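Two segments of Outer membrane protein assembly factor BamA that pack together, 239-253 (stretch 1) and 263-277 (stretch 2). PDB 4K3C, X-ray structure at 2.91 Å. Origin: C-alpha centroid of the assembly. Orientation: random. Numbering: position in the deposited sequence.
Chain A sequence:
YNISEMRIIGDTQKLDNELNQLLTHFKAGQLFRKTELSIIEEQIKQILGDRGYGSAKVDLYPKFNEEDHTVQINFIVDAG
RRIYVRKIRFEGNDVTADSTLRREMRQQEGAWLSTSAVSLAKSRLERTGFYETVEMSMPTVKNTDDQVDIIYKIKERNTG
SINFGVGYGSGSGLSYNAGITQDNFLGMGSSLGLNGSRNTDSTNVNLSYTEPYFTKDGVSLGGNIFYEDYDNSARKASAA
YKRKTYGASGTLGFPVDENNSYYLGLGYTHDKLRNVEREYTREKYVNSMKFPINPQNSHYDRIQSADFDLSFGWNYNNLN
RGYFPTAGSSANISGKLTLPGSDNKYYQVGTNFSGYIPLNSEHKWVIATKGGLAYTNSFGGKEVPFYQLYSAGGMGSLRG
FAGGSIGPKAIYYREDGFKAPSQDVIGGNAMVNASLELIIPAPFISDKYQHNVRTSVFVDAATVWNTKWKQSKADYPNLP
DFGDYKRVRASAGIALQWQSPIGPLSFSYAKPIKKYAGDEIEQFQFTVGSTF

Stretch 1 (239-253) AAYKRKTYGASGTLG
Stretch 2, residues 263-277: YLGLGYTHDKLRNVE

Twelve backbone hydrogen bonds join these two segments of BamA into an antiparallel pair of β-strands, 242-253 and 263-274, whose axes run at 169° and approach to 4.3 Å. The bonds come in reciprocal pairs at every second residue, each partner giving its N to the other's O: Lys 242 with Arg 274, Lys 244 with Lys 272, Tyr 246 with His 270, Ala 248 with Tyr 268, Gly 250 with Leu 266 and Leu 252 with Leu 264. Most are short and fairly straight. His 270 N lies 2.6 Å from Tyr 246 O at 175°, and Lys 244 N lies 2.8 Å from Lys 272 O at 166°; the loosest joins Lys 242 N to Arg 274 O at 3.2 Å. Within the strands the backbone is extended, typically near -125/135, flattening to -169/-179 at Gly 247; beyond them phi turns positive at Ala 239 (57/68), Asn 275 (68/-119) and Val 276 (59/92).

Between these rungs stand the non-hydrogen-bonded pairs, with closer CA atoms and CA-H...O contacts such as Thr 245 CA to His 270 O, 3.2 Å. Their side chains share one face. Gly 247 meets Thr 269, and Thr 251 meets Gly 265 with their CA atoms 3.7 Å apart. Glycine fits here: a CB on Gly 247 would clash with Tyr 268 O and Thr 269 CG2, and one on Gly 265 with Thr 251 CB. Farther along this face, Asp 271 (chi1 m) leans in, its OD1 3.3 Å from Thr 245 CB. Arg 243 (t, t, p) brings NE within 4.2 Å of Asp 271 OD1, but the oxygen lies well out of the guanidinium plane, so the attraction is between charges only. The aliphatic part of Arg 243 also packs: its CG is 3.6 Å from CD1 of buried Leu 273 (m, p).

The opposite face carries the hydrogen-bonded pairs' side chains. Long lysines suit this partly exposed face, where flexible chains can lie along the sheet and still keep a charged end at the surface; Lys 272 (t, t, m, p) curls so that its NZ lies 3.6 Å from Tyr 246 CE1, at the ring edge. Tyr 246, chi1 -33°, also sets CD1 4.0 Å from His 270 ND1. Lys 242 (m, t, t, t) places CB 3.6 Å from Arg 274 CG. Leu 252, Leu 264 and Leu 266 bring apolar bulk to this face, the last two on the surface.

Beyond the ladder, Tyr 241 (chi1 60°) closes the end with apolar contacts: CD1 to Leu 273 CD2 at 4.0 Å and CB to Val 276 CG2 at 4.1 Å. Together the stretches bury 1114 Å².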

# COMPACT_ATOMS: atom_id res chain seq x y z
N ALA A 239 12.77 4.59 -29.15
CA ALA A 239 14.03 4.99 -28.57
C ALA A 239 14.16 3.79 -27.65
O ALA A 239 13.98 3.86 -26.43
CB ALA A 239 13.94 6.30 -27.80
N ALA A 240 14.37 2.65 -28.30
CA ALA A 240 14.47 1.40 -27.61
C ALA A 240 15.87 1.33 -27.06
O ALA A 240 16.77 2.02 -27.54
CB ALA A 240 14.22 0.27 -28.56
N TYR A 241 16.03 0.51 -26.03
CA TYR A 241 17.34 0.21 -25.48
C TYR A 241 17.20 -1.11 -24.76
O TYR A 241 16.08 -1.57 -24.55
CB TYR A 241 17.82 1.33 -24.54
CG TYR A 241 16.92 1.58 -23.35
CD1 TYR A 241 17.07 0.85 -22.17
CD2 TYR A 241 15.91 2.55 -23.39
CE1 TYR A 241 16.25 1.07 -21.09
CE2 TYR A 241 15.10 2.77 -22.31
CZ TYR A 241 15.27 2.04 -21.16
OH TYR A 241 14.46 2.25 -20.07
N LYS A 242 18.31 -1.74 -24.40
CA LYS A 242 18.26 -2.91 -23.54
C LYS A 242 19.01 -2.65 -22.25
O LYS A 242 20.14 -2.16 -22.27
CB LYS A 242 18.79 -4.14 -24.25
CG LYS A 242 17.82 -4.67 -25.31
CD LYS A 242 18.55 -5.41 -26.43
CE LYS A 242 17.72 -5.49 -27.69
NZ LYS A 242 18.41 -6.29 -28.73
N ARG A 243 18.37 -2.94 -21.12
CA ARG A 243 18.97 -2.72 -19.81
C ARG A 243 18.92 -3.98 -18.97
O ARG A 243 17.88 -4.62 -18.86
CB ARG A 243 18.27 -1.59 -19.06
CG ARG A 243 19.06 -1.09 -17.86
CD ARG A 243 18.19 -0.24 -16.95
NE ARG A 243 17.09 -1.02 -16.40
CZ ARG A 243 15.80 -0.77 -16.62
NH1 ARG A 243 14.88 -1.55 -16.06
NH2 ARG A 243 15.42 0.25 -17.39
N LYS A 244 20.04 -4.32 -18.38
CA LYS A 244 20.10 -5.49 -17.52
C LYS A 244 20.54 -4.92 -16.20
O LYS A 244 21.55 -4.22 -16.12
CB LYS A 244 21.15 -6.47 -18.05
CG LYS A 244 21.01 -7.90 -17.60
CD LYS A 244 22.00 -8.79 -18.37
CE LYS A 244 21.81 -10.28 -18.12
NZ LYS A 244 22.76 -11.11 -18.92
N THR A 245 19.77 -5.16 -15.15
CA THR A 245 20.25 -4.64 -13.90
C THR A 245 20.11 -5.59 -12.74
O THR A 245 19.16 -6.36 -12.65
CB THR A 245 19.67 -3.26 -13.55
OG1 THR A 245 19.19 -3.30 -12.20
CG2 THR A 245 18.57 -2.88 -14.48
N TYR A 246 21.11 -5.53 -11.86
CA TYR A 246 21.07 -6.23 -10.60
C TYR A 246 21.27 -5.21 -9.51
O TYR A 246 21.91 -4.17 -9.72
CB TYR A 246 22.19 -7.25 -10.51
CG TYR A 246 22.62 -7.92 -11.78
CD1 TYR A 246 23.53 -7.31 -12.65
CD2 TYR A 246 22.19 -9.20 -12.09
CE1 TYR A 246 23.98 -7.95 -13.81
CE2 TYR A 246 22.62 -9.86 -13.25
CZ TYR A 246 23.51 -9.23 -14.10
OH TYR A 246 23.93 -9.89 -15.25
N GLY A 247 20.76 -5.50 -8.32
CA GLY A 247 20.96 -4.61 -7.20
C GLY A 247 20.53 -5.27 -5.92
O GLY A 247 20.11 -6.42 -5.93
N ALA A 248 20.63 -4.55 -4.81
CA ALA A 248 20.24 -5.08 -3.52
C ALA A 248 20.00 -3.92 -2.59
O ALA A 248 20.59 -2.86 -2.76
CB ALA A 248 21.33 -5.97 -2.98
N SER A 249 19.14 -4.08 -1.61
CA SER A 249 18.72 -2.89 -0.89
C SER A 249 18.05 -3.16 0.42
O SER A 249 17.24 -4.08 0.55
CB SER A 249 17.75 -2.12 -1.75
OG SER A 249 16.45 -2.65 -1.58
N GLY A 250 18.33 -2.31 1.39
CA GLY A 250 17.68 -2.41 2.67
C GLY A 250 16.86 -1.18 2.89
O GLY A 250 17.34 -0.07 2.67
N THR A 251 15.60 -1.34 3.28
CA THR A 251 14.78 -0.17 3.52
C THR A 251 13.97 -0.23 4.82
O THR A 251 13.23 -1.19 5.06
CB THR A 251 13.86 0.18 2.31
OG1 THR A 251 12.52 -0.22 2.60
CG2 THR A 251 14.34 -0.44 0.99
N LEU A 252 14.13 0.81 5.64
CA LEU A 252 13.52 0.95 6.96
C LEU A 252 12.14 1.56 6.86
O LEU A 252 12.00 2.65 6.34
CB LEU A 252 14.38 1.85 7.84
CG LEU A 252 15.57 1.20 8.55
CD1 LEU A 252 16.22 2.12 9.57
CD2 LEU A 252 15.14 -0.08 9.23
N GLY A 253 11.13 0.86 7.38
CA GLY A 253 9.76 1.34 7.34
C GLY A 253 9.27 1.76 8.71
O GLY A 253 9.57 1.10 9.71
N TYR A 263 9.44 5.94 5.04
CA TYR A 263 10.48 4.93 4.90
C TYR A 263 11.81 5.60 4.54
O TYR A 263 11.83 6.70 3.97
CB TYR A 263 10.08 3.87 3.88
CG TYR A 263 9.90 4.42 2.50
CD1 TYR A 263 10.99 4.63 1.67
CD2 TYR A 263 8.65 4.74 2.02
CE1 TYR A 263 10.85 5.14 0.40
CE2 TYR A 263 8.50 5.26 0.74
CZ TYR A 263 9.61 5.46 -0.06
OH TYR A 263 9.48 5.98 -1.33
N LEU A 264 12.89 4.95 4.95
CA LEU A 264 14.24 5.33 4.56
C LEU A 264 14.92 4.07 4.02
O LEU A 264 14.82 3.01 4.62
CB LEU A 264 15.03 5.81 5.77
CG LEU A 264 15.13 7.30 6.11
CD1 LEU A 264 16.14 7.52 7.25
CD2 LEU A 264 15.47 8.17 4.89
N GLY A 265 15.61 4.19 2.89
CA GLY A 265 16.32 3.04 2.35
C GLY A 265 17.68 3.39 1.78
O GLY A 265 17.90 4.52 1.35
N LEU A 266 18.59 2.43 1.82
CA LEU A 266 19.86 2.48 1.11
C LEU A 266 19.84 1.32 0.14
O LEU A 266 19.31 0.25 0.45
CB LEU A 266 21.01 2.25 2.07
CG LEU A 266 21.17 3.28 3.18
CD1 LEU A 266 22.04 2.73 4.32
CD2 LEU A 266 21.77 4.56 2.59
N GLY A 267 20.42 1.53 -1.04
CA GLY A 267 20.53 0.45 -2.00
C GLY A 267 21.71 0.58 -2.94
O GLY A 267 22.12 1.67 -3.34
N TYR A 268 22.26 -0.56 -3.32
CA TYR A 268 23.28 -0.59 -4.34
C TYR A 268 22.69 -1.25 -5.57
O TYR A 268 21.95 -2.22 -5.46
CB TYR A 268 24.50 -1.36 -3.86
CG TYR A 268 25.62 -1.41 -4.87
CD1 TYR A 268 25.69 -2.44 -5.80
CD2 TYR A 268 26.62 -0.45 -4.89
CE1 TYR A 268 26.71 -2.50 -6.72
CE2 TYR A 268 27.66 -0.51 -5.79
CZ TYR A 268 27.70 -1.53 -6.71
OH TYR A 268 28.72 -1.58 -7.63
N THR A 269 22.98 -0.71 -6.74
CA THR A 269 22.40 -1.22 -7.98
C THR A 269 23.36 -1.04 -9.17
O THR A 269 23.96 0.01 -9.37
CB THR A 269 21.04 -0.53 -8.34
OG1 THR A 269 21.30 0.73 -8.95
CG2 THR A 269 20.12 -0.34 -7.12
N HIS A 270 23.44 -2.08 -9.99
CA HIS A 270 24.36 -2.09 -11.10
C HIS A 270 23.55 -2.28 -12.37
O HIS A 270 22.81 -3.24 -12.49
CB HIS A 270 25.33 -3.24 -10.87
CG HIS A 270 26.22 -3.53 -12.02
ND1 HIS A 270 26.60 -4.81 -12.36
CD2 HIS A 270 26.84 -2.70 -12.90
CE1 HIS A 270 27.41 -4.76 -13.40
NE2 HIS A 270 27.57 -3.49 -13.75
N ASP A 271 23.67 -1.32 -13.30
CA ASP A 271 22.92 -1.29 -14.56
C ASP A 271 23.88 -1.50 -15.72
O ASP A 271 24.96 -0.90 -15.74
CB ASP A 271 22.27 0.08 -14.79
CG ASP A 271 21.29 0.47 -13.71
OD1 ASP A 271 20.12 0.01 -13.74
OD2 ASP A 271 21.70 1.27 -12.84
N LYS A 272 23.48 -2.31 -16.69
CA LYS A 272 24.31 -2.57 -17.85
C LYS A 272 23.43 -2.38 -19.08
O LYS A 272 22.36 -2.98 -19.17
CB LYS A 272 24.88 -3.99 -17.79
CG LYS A 272 25.93 -4.31 -18.85
CD LYS A 272 26.38 -5.78 -18.82
CE LYS A 272 26.99 -6.19 -17.47
NZ LYS A 272 25.96 -6.61 -16.46
N LEU A 273 23.87 -1.53 -20.01
CA LEU A 273 23.07 -1.24 -21.20
C LEU A 273 23.76 -1.63 -22.50
O LEU A 273 24.94 -1.36 -22.69
CB LEU A 273 22.62 0.22 -21.22
CG LEU A 273 21.50 0.57 -20.22
CD1 LEU A 273 22.02 0.79 -18.80
CD2 LEU A 273 20.66 1.77 -20.69
N ARG A 274 23.00 -2.30 -23.37
CA ARG A 274 23.47 -2.74 -24.69
C ARG A 274 22.45 -2.24 -25.72
O ARG A 274 21.36 -1.77 -25.34
CB ARG A 274 23.60 -4.26 -24.72
CG ARG A 274 22.26 -5.02 -24.82
CD ARG A 274 22.31 -6.41 -24.16
NE ARG A 274 23.38 -7.25 -24.70
CZ ARG A 274 23.93 -8.28 -24.05
NH1 ARG A 274 23.52 -8.60 -22.82
NH2 ARG A 274 24.90 -8.98 -24.63
N ASN A 275 22.79 -2.35 -27.01
CA ASN A 275 21.99 -1.73 -28.06
C ASN A 275 22.22 -0.24 -27.84
O ASN A 275 23.36 0.21 -27.86
CB ASN A 275 20.51 -2.17 -27.98
CG ASN A 275 19.62 -1.56 -29.07
OD1 ASN A 275 19.83 -0.44 -29.51
ND2 ASN A 275 18.59 -2.31 -29.47
N VAL A 276 21.14 0.50 -27.56
CA VAL A 276 21.18 1.96 -27.44
C VAL A 276 21.66 2.58 -28.74
O VAL A 276 22.87 2.76 -28.93
CB VAL A 276 22.08 2.45 -26.31
CG1 VAL A 276 21.72 3.88 -25.98
CG2 VAL A 276 21.91 1.58 -25.07
N GLU A 277 20.72 2.91 -29.62
CA GLU A 277 21.05 3.19 -31.02
C GLU A 277 21.57 4.59 -31.27
O GLU A 277 21.62 5.04 -32.41
CB GLU A 277 19.90 2.83 -31.98
CG GLU A 277 18.83 3.89 -32.16
CD GLU A 277 18.64 4.26 -33.62
OE1 GLU A 277 19.65 4.62 -34.27
OE2 GLU A 277 17.50 4.18 -34.12